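Local atomic coordinates of peptide ABC transporter, peptide-binding protein (Thermus thermophilus, PDB entry 2D5W), a protein that binds oligopeptides, here a pentapeptide, and probably delivers them to an ABC transporter for uptake across the membrane. Residues R217-P220 against G221-E225; N313-V316 against V317-L320; A343-D346 against G347-V351; F522-E525 against R526-Q529. One frame throughout, in Å; residues are numbered along the deposited sequence.

Contact 1. Residues R217-P220 against G221-E225; sequences RWVP and GNSIE
R217 and E225 face each other in the antiparallel β-hairpin of strands 213-219 and 223-228; 213-219 is an outermost strand of a mixed sheet, and 223-228 lies between it and 246-251. Theirs is a hydrogen-bonded pair: E225 N reaches R217 O at 2.8 Å in a nearly straight bond, and R217 N returns a longer one to E225 O. On the face they share, NH2 of R217 meets OE2 of E225 at 2.6 Å, a salt bridge. The acid lies at the guanidinium edge, in plane, yet the nitrogen approaches OE2 from above the carboxylate plane, the two planes being 64° apart. The bend of R217 at chi3 (66°) turns its end toward the extended E225. Were E225 replaced by an alanine, the R217 guanidinium would probably lose its charged mate across the hairpin and be free to turn. Where the hairpin turns, N222 and S223 both stand opposite V219, a classic β bulge: V219 O accepts from N222 N and from S223 N, each at 2.9 Å. G221 suits the turn because its positive phi (91°) would press a β-carbon against the carbonyl oxygen before it. S223 OG donates to N222 OD1. On the other face, I224 CG1 sits over the five-membered ring of W218, a CH-pi contact 3.7 Å from the centroid, while W218 NE1 is held by E15.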
# COMPACT_ATOMS: atom_id res chain seq x y z
N ARG A 217 12.56 -11.96 -17.08
CA ARG A 217 12.89 -12.95 -16.06
C ARG A 217 12.93 -12.36 -14.66
O ARG A 217 13.23 -11.17 -14.47
CB ARG A 217 14.25 -13.60 -16.36
CG ARG A 217 15.43 -12.65 -16.26
CD ARG A 217 16.75 -13.38 -16.44
NE ARG A 217 16.91 -13.92 -17.79
CZ ARG A 217 17.12 -13.17 -18.87
NH1 ARG A 217 17.25 -13.75 -20.06
NH2 ARG A 217 17.20 -11.85 -18.77
N TRP A 218 12.61 -13.19 -13.68
CA TRP A 218 12.65 -12.80 -12.27
C TRP A 218 13.74 -13.67 -11.64
O TRP A 218 13.65 -14.90 -11.63
CB TRP A 218 11.31 -13.08 -11.60
CG TRP A 218 11.21 -12.64 -10.14
CD1 TRP A 218 12.18 -12.08 -9.36
CD2 TRP A 218 10.05 -12.75 -9.32
NE1 TRP A 218 11.69 -11.83 -8.10
CE2 TRP A 218 10.38 -12.23 -8.04
CE3 TRP A 218 8.75 -13.24 -9.53
CZ2 TRP A 218 9.47 -12.19 -6.99
CZ3 TRP A 218 7.84 -13.20 -8.48
CH2 TRP A 218 8.21 -12.67 -7.22
N VAL A 219 14.80 -13.03 -11.16
CA VAL A 219 15.90 -13.71 -10.48
C VAL A 219 15.56 -13.40 -9.03
O VAL A 219 15.97 -12.37 -8.49
CB VAL A 219 17.26 -13.10 -10.85
CG1 VAL A 219 18.39 -13.91 -10.23
CG2 VAL A 219 17.42 -13.05 -12.37
N PRO A 220 14.80 -14.29 -8.36
CA PRO A 220 14.42 -14.02 -6.98
C PRO A 220 15.54 -13.73 -6.01
O PRO A 220 16.52 -14.47 -5.93
CB PRO A 220 13.59 -15.25 -6.60
CG PRO A 220 14.23 -16.33 -7.38
CD PRO A 220 14.52 -15.69 -8.73
N GLY A 221 15.37 -12.64 -5.27
CA GLY A 221 16.37 -12.20 -4.32
C GLY A 221 17.36 -11.25 -4.95
O GLY A 221 18.19 -10.66 -4.26
N ASN A 222 17.28 -11.08 -6.27
CA ASN A 222 18.22 -10.23 -6.97
C ASN A 222 17.63 -9.17 -7.91
O ASN A 222 17.95 -7.99 -7.79
CB ASN A 222 19.20 -11.11 -7.76
CG ASN A 222 20.23 -10.30 -8.53
OD1 ASN A 222 19.92 -9.70 -9.55
ND2 ASN A 222 21.46 -10.29 -8.03
N SER A 223 16.76 -9.58 -8.82
CA SER A 223 16.23 -8.62 -9.78
C SER A 223 15.02 -9.10 -10.56
O SER A 223 14.72 -10.29 -10.61
CB SER A 223 17.32 -8.29 -10.79
OG SER A 223 17.74 -9.47 -11.46
N ILE A 224 14.33 -8.15 -11.16
CA ILE A 224 13.19 -8.42 -12.04
C ILE A 224 13.52 -7.66 -13.32
O ILE A 224 13.70 -6.43 -13.31
CB ILE A 224 11.85 -7.93 -11.43
CG1 ILE A 224 11.39 -8.91 -10.35
CG2 ILE A 224 10.79 -7.80 -12.53
CD1 ILE A 224 10.20 -8.45 -9.54
N GLU A 225 13.65 -8.39 -14.42
CA GLU A 225 13.99 -7.81 -15.70
C GLU A 225 12.79 -7.82 -16.63
O GLU A 225 12.13 -8.84 -16.79
CB GLU A 225 15.14 -8.59 -16.34
CG GLU A 225 16.31 -8.86 -15.41
CD GLU A 225 17.43 -9.62 -16.08
OE1 GLU A 225 18.34 -10.10 -15.37
OE2 GLU A 225 17.41 -9.75 -17.32

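Contact 2. Residues N313-V316 against V317-L320; sequences NCQV and VKDL
Q315 and D319, one helical turn apart, are joined by both backbone and side chain at the start of helix 315-320. Among the polar side-chain contacts, Q315 NE2 donates to D319 OD2 at 2.8 Å in an almost perfectly straight bond (178°). The acceptor lies in the amide plane, but the amide comes to OD2 from above the carboxylate plane, and the two planes are 51° apart. Q315 reaches this position by a bend at chi2 (51°) that turns its amide toward K318 and D319 on the next turn. Its OE1 takes a water that also accepts from K318 NZ at 2.7 Å; glutamine suits the site because one amide offers both this acceptor and the donor to D319. A leucine at Q315 would probably leave D319 OD2 without this donor and break the water link to K318. The backbone bonds are regular further in, D319 N to Q315 O at 2.7 Å and L320 N to V316 O at 3.0 Å, but weak at the first turn, where C314 at the N-cap position receives V317 N and K318 N. Apolar contacts are few: C314 CB touches V317 CG2 at 3.8 Å, and V316 CG1 lies beside L320 CD1. C314 is also tied to C458 by a disulfide. The short helix packs on strands 394-398 and 401-410: D319 forms a salt bridge with R401 and touches V398 and V403, while L320 rests on F405 and I407.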
# COMPACT_ATOMS: atom_id res chain seq x y z
N ASN A 313 -8.25 -13.00 21.78
CA ASN A 313 -8.13 -14.45 21.76
C ASN A 313 -6.67 -14.89 21.87
O ASN A 313 -6.38 -16.07 22.06
CB ASN A 313 -8.76 -15.04 20.49
CG ASN A 313 -8.20 -14.44 19.23
OD1 ASN A 313 -8.44 -13.27 18.93
ND2 ASN A 313 -7.45 -15.23 18.47
N CYS A 314 -5.74 -13.93 21.74
CA CYS A 314 -4.32 -14.21 21.88
C CYS A 314 -4.02 -13.82 23.32
O CYS A 314 -4.01 -12.64 23.65
CB CYS A 314 -3.47 -13.37 20.92
SG CYS A 314 -3.82 -13.71 19.17
N GLN A 315 -3.78 -14.80 24.18
CA GLN A 315 -3.55 -14.51 25.58
C GLN A 315 -2.41 -13.52 25.83
O GLN A 315 -2.45 -12.77 26.80
CB GLN A 315 -3.32 -15.80 26.37
CG GLN A 315 -3.41 -15.62 27.89
CD GLN A 315 -4.68 -14.91 28.33
OE1 GLN A 315 -5.79 -15.27 27.92
NE2 GLN A 315 -4.52 -13.89 29.17
N VAL A 316 -1.40 -13.52 24.97
CA VAL A 316 -0.28 -12.59 25.12
C VAL A 316 -0.79 -11.15 25.07
O VAL A 316 -0.31 -10.28 25.81
CB VAL A 316 0.77 -12.79 24.00
CG1 VAL A 316 1.88 -11.77 24.13
CG2 VAL A 316 1.33 -14.20 24.07
N VAL A 317 -1.77 -10.91 24.21
CA VAL A 317 -2.36 -9.59 24.07
C VAL A 317 -3.04 -9.19 25.37
O VAL A 317 -2.88 -8.06 25.85
CB VAL A 317 -3.39 -9.58 22.91
CG1 VAL A 317 -4.21 -8.30 22.93
CG2 VAL A 317 -2.67 -9.73 21.58
N LYS A 318 -3.81 -10.10 25.95
CA LYS A 318 -4.50 -9.82 27.21
C LYS A 318 -3.50 -9.69 28.36
O LYS A 318 -3.67 -8.84 29.23
CB LYS A 318 -5.52 -10.92 27.52
CG LYS A 318 -6.67 -10.98 26.53
CD LYS A 318 -7.78 -11.91 27.00
CE LYS A 318 -8.48 -11.37 28.25
NZ LYS A 318 -9.60 -12.26 28.69
N ASP A 319 -2.47 -10.52 28.35
CA ASP A 319 -1.44 -10.48 29.38
C ASP A 319 -0.79 -9.09 29.43
O ASP A 319 -0.63 -8.50 30.50
CB ASP A 319 -0.36 -11.53 29.11
CG ASP A 319 -0.83 -12.95 29.41
OD1 ASP A 319 -0.10 -13.89 29.06
OD2 ASP A 319 -1.93 -13.11 29.99
N LEU A 320 -0.42 -8.59 28.26
CA LEU A 320 0.21 -7.28 28.15
C LEU A 320 -0.79 -6.13 28.24
O LEU A 320 -0.41 -4.97 28.40
CB LEU A 320 0.98 -7.17 26.83
CG LEU A 320 2.16 -8.12 26.65
CD1 LEU A 320 2.74 -7.96 25.25
CD2 LEU A 320 3.22 -7.81 27.70
O HOH W 1 -8.54 -14.78 28.97

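Contact 3. Residues A343-D346 against G347-V351; sequences AFFD and GLQPV
The backbone turns back on itself from F345 to L348 in a type I' β turn, closed by L348 N donating to F345 O at 3.0 Å, with the donor lying well above the carbonyl plane. Both central residues have positive phi, D346 at 56° and G347 at 70°. For G347 this suits a residue without a β-carbon, since one would collide with the D346 carbonyl oxygen, whereas D346 adopts the same sign with its side chain directed outward to a salt bridge with R281. The turn lies where helix 337-345 gives way to the loop that runs toward helix 374-383, and a backbone hydrogen bond between G347 and V341 ties it back to the helix. Beyond the turn, Q349 comes back over F345. Its NE2 stands 3.3 Å above the ring plane, over the ring centre, with roughly equal distances to the ring carbons, the nearest approach being 3.5 Å to CZ of F345. Amide and ring planes are 75° apart, so the amide stands steeply on the ring rather than lying flat on it. The chain of Q349, extended beyond CG, carries the nitrogen out to this point, while its other end, OE1, accepts from the backbone N of A551 and thereby fixes the rotation of the amide. F344 CB packs on the opposite face of the F345 ring, and the ring also meets Y548 of strand 544-557. L348 lays CB at 3.4 Å from F345 O, and its side chain reaches F277.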
# COMPACT_ATOMS: atom_id res chain seq x y z
N ALA A 343 16.41 14.55 15.59
CA ALA A 343 17.73 13.97 15.43
C ALA A 343 17.94 13.25 14.10
O ALA A 343 18.97 13.40 13.46
CB ALA A 343 18.02 13.01 16.58
N PHE A 344 16.94 12.48 13.68
CA PHE A 344 17.02 11.69 12.45
C PHE A 344 16.76 12.45 11.16
O PHE A 344 17.41 12.18 10.14
CB PHE A 344 16.02 10.53 12.51
CG PHE A 344 16.44 9.38 13.40
CD1 PHE A 344 17.21 9.58 14.54
CD2 PHE A 344 15.99 8.09 13.11
CE1 PHE A 344 17.54 8.51 15.37
CE2 PHE A 344 16.31 7.02 13.95
CZ PHE A 344 17.09 7.23 15.08
N PHE A 345 15.80 13.38 11.18
CA PHE A 345 15.41 14.09 9.97
C PHE A 345 15.41 15.61 10.07
O PHE A 345 14.88 16.28 9.18
CB PHE A 345 14.00 13.65 9.56
CG PHE A 345 13.76 12.17 9.66
CD1 PHE A 345 12.74 11.66 10.47
CD2 PHE A 345 14.52 11.27 8.91
CE1 PHE A 345 12.48 10.29 10.53
CE2 PHE A 345 14.27 9.90 8.97
CZ PHE A 345 13.25 9.41 9.78
N ASP A 346 15.98 16.16 11.14
CA ASP A 346 15.97 17.60 11.36
C ASP A 346 14.54 18.12 11.34
O ASP A 346 14.27 19.26 10.94
CB ASP A 346 16.80 18.33 10.29
CG ASP A 346 18.29 18.18 10.52
OD1 ASP A 346 18.73 18.29 11.68
OD2 ASP A 346 19.03 17.96 9.53
N GLY A 347 13.62 17.26 11.78
CA GLY A 347 12.21 17.62 11.85
C GLY A 347 11.48 17.76 10.53
O GLY A 347 10.29 18.10 10.51
N LEU A 348 12.16 17.48 9.42
CA LEU A 348 11.55 17.63 8.10
C LEU A 348 10.44 16.61 7.80
O LEU A 348 9.64 16.83 6.90
CB LEU A 348 12.65 17.62 7.04
CG LEU A 348 13.59 18.82 7.20
CD1 LEU A 348 14.73 18.73 6.19
CD2 LEU A 348 12.82 20.13 7.01
N GLN A 349 10.43 15.51 8.54
CA GLN A 349 9.36 14.51 8.43
C GLN A 349 8.76 14.68 9.82
O GLN A 349 9.34 14.22 10.81
CB GLN A 349 9.90 13.10 8.19
CG GLN A 349 10.35 12.91 6.74
CD GLN A 349 10.65 11.47 6.37
OE1 GLN A 349 10.32 11.03 5.26
NE2 GLN A 349 11.29 10.74 7.27
N PRO A 350 7.61 15.36 9.92
CA PRO A 350 6.94 15.63 11.18
C PRO A 350 6.24 14.50 11.90
O PRO A 350 5.74 13.56 11.28
CB PRO A 350 5.95 16.73 10.80
CG PRO A 350 5.50 16.26 9.45
CD PRO A 350 6.80 15.85 8.78
N VAL A 351 6.21 14.61 13.22
CA VAL A 351 5.53 13.63 14.05
C VAL A 351 4.07 13.64 13.62
O VAL A 351 3.49 14.70 13.37
CB VAL A 351 5.63 14.01 15.54
CG1 VAL A 351 4.77 13.07 16.38
CG2 VAL A 351 7.08 13.95 16.00

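Contact 4. Residues F522-E525 against R526-Q529; sequences FDPE and RRKQ
D523 and R526 meet at the first turn of helix 524-541, where OD1 of D523 accepts the backbone N of R526 at 2.9 Å. The oxygen is met on its anti side, 16° out of the carboxylate plane. With CG anti to the backbone N (chi1 176°), the carboxylate of D523 swings across the helix end to this amide. D523 is the N-cap, a place that suits aspartate because its short acid can accept from an amide the helix itself cannot satisfy. P524 follows at the first helical position, where its lack of an N-H costs nothing. The regular bonds begin at once, R527 N to D523 O at 3.0 Å, then K528 to P524 and Q529 to E525. R527, bent at chi3, lays one guanidinium face over P524 CA, which stands 3.6 Å above the plane. Its NH2 is held by the backbone oxygen of E521, and also donates to a water, at 2.9 Å, that in turn donates to F522 O. Along the exposed side, R526 NH2 bonds Q529 OE1 at 3.1 Å, in the guanidinium plane but above the carbonyl plane of the amide. NE2 of Q529 then passes a hydrogen bond to a water that donates to E525 OE2, so one glutamine amide connects an arginine with a glutamate. The R527 side chain also touches Y146 and L362, and E521 accepts from the backbone N of D523.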
# COMPACT_ATOMS: atom_id res chain seq x y z
N PHE A 522 -20.85 13.74 -0.53
CA PHE A 522 -20.22 14.33 -1.70
C PHE A 522 -19.85 15.79 -1.51
O PHE A 522 -19.20 16.39 -2.36
CB PHE A 522 -21.10 14.14 -2.93
CG PHE A 522 -21.04 12.75 -3.49
CD1 PHE A 522 -21.67 11.69 -2.83
CD2 PHE A 522 -20.30 12.47 -4.63
CE1 PHE A 522 -21.56 10.39 -3.30
CE2 PHE A 522 -20.18 11.17 -5.10
CZ PHE A 522 -20.81 10.12 -4.44
N ASP A 523 -20.25 16.37 -0.38
CA ASP A 523 -19.88 17.75 -0.09
C ASP A 523 -18.54 17.68 0.64
O ASP A 523 -18.44 17.07 1.71
CB ASP A 523 -20.92 18.42 0.81
CG ASP A 523 -20.49 19.82 1.21
OD1 ASP A 523 -20.03 19.99 2.36
OD2 ASP A 523 -20.61 20.74 0.37
N PRO A 524 -17.49 18.29 0.07
CA PRO A 524 -16.16 18.26 0.69
C PRO A 524 -16.07 18.71 2.15
O PRO A 524 -15.39 18.08 2.95
CB PRO A 524 -15.33 19.14 -0.23
CG PRO A 524 -15.98 18.93 -1.57
CD PRO A 524 -17.44 18.99 -1.22
N GLU A 525 -16.76 19.79 2.49
CA GLU A 525 -16.70 20.31 3.85
C GLU A 525 -17.38 19.40 4.88
O GLU A 525 -16.81 19.15 5.94
CB GLU A 525 -17.30 21.71 3.93
CG GLU A 525 -17.13 22.36 5.29
CD GLU A 525 -15.68 22.32 5.78
OE1 GLU A 525 -14.81 22.90 5.10
OE2 GLU A 525 -15.42 21.71 6.83
N ARG A 526 -18.58 18.92 4.57
CA ARG A 526 -19.26 18.04 5.52
C ARG A 526 -18.46 16.75 5.66
O ARG A 526 -18.34 16.21 6.76
CB ARG A 526 -20.69 17.73 5.04
CG ARG A 526 -21.47 16.80 5.98
CD ARG A 526 -21.46 17.31 7.41
NE ARG A 526 -22.24 16.47 8.32
CZ ARG A 526 -22.24 16.59 9.64
NH1 ARG A 526 -22.98 15.79 10.39
NH2 ARG A 526 -21.49 17.53 10.22
N ARG A 527 -17.91 16.27 4.56
CA ARG A 527 -17.10 15.05 4.58
C ARG A 527 -15.91 15.25 5.51
O ARG A 527 -15.60 14.38 6.33
CB ARG A 527 -16.62 14.71 3.16
CG ARG A 527 -15.76 13.47 3.08
CD ARG A 527 -15.57 13.02 1.64
NE ARG A 527 -14.80 13.96 0.84
CZ ARG A 527 -15.24 14.58 -0.25
NH1 ARG A 527 -14.45 15.40 -0.92
NH2 ARG A 527 -16.49 14.40 -0.67
N LYS A 528 -15.26 16.40 5.40
CA LYS A 528 -14.11 16.70 6.25
C LYS A 528 -14.53 16.76 7.72
O LYS A 528 -13.84 16.23 8.58
CB LYS A 528 -13.49 18.04 5.83
CG LYS A 528 -12.24 18.42 6.62
CD LYS A 528 -11.73 19.81 6.25
CE LYS A 528 -11.38 19.91 4.78
NZ LYS A 528 -10.88 21.28 4.43
N GLN A 529 -15.67 17.38 8.00
CA GLN A 529 -16.15 17.48 9.38
C GLN A 529 -16.31 16.10 10.01
O GLN A 529 -15.92 15.88 11.16
CB GLN A 529 -17.49 18.22 9.44
CG GLN A 529 -17.47 19.62 8.85
CD GLN A 529 -18.81 20.33 8.98
OE1 GLN A 529 -19.87 19.73 8.82
NE2 GLN A 529 -18.76 21.63 9.27
O HOH W 2 -17.00 15.27 -3.40
O HOH W 3 -16.38 23.04 8.88

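The contacts follow one another along the chain without touching; the nearest two, contacts 3 and 4, are about 18 Å apart between nearest atoms. Contact 4 is the surface contact, with no buried residue, and its chemistry is accordingly polar, with waters completing charged side chains. The other three are partly buried. Contacts 2 and 4 both lie at helix N-termini, one beginning at a disulfide-bonded cysteine, the other at a capping aspartate, whereas contact 3 leaves a helix at its C-terminal end. Contact 1 alone is a strand pair, with a salt bridge on one face and indole packing on the other, against contact 3's amide over an aromatic ring.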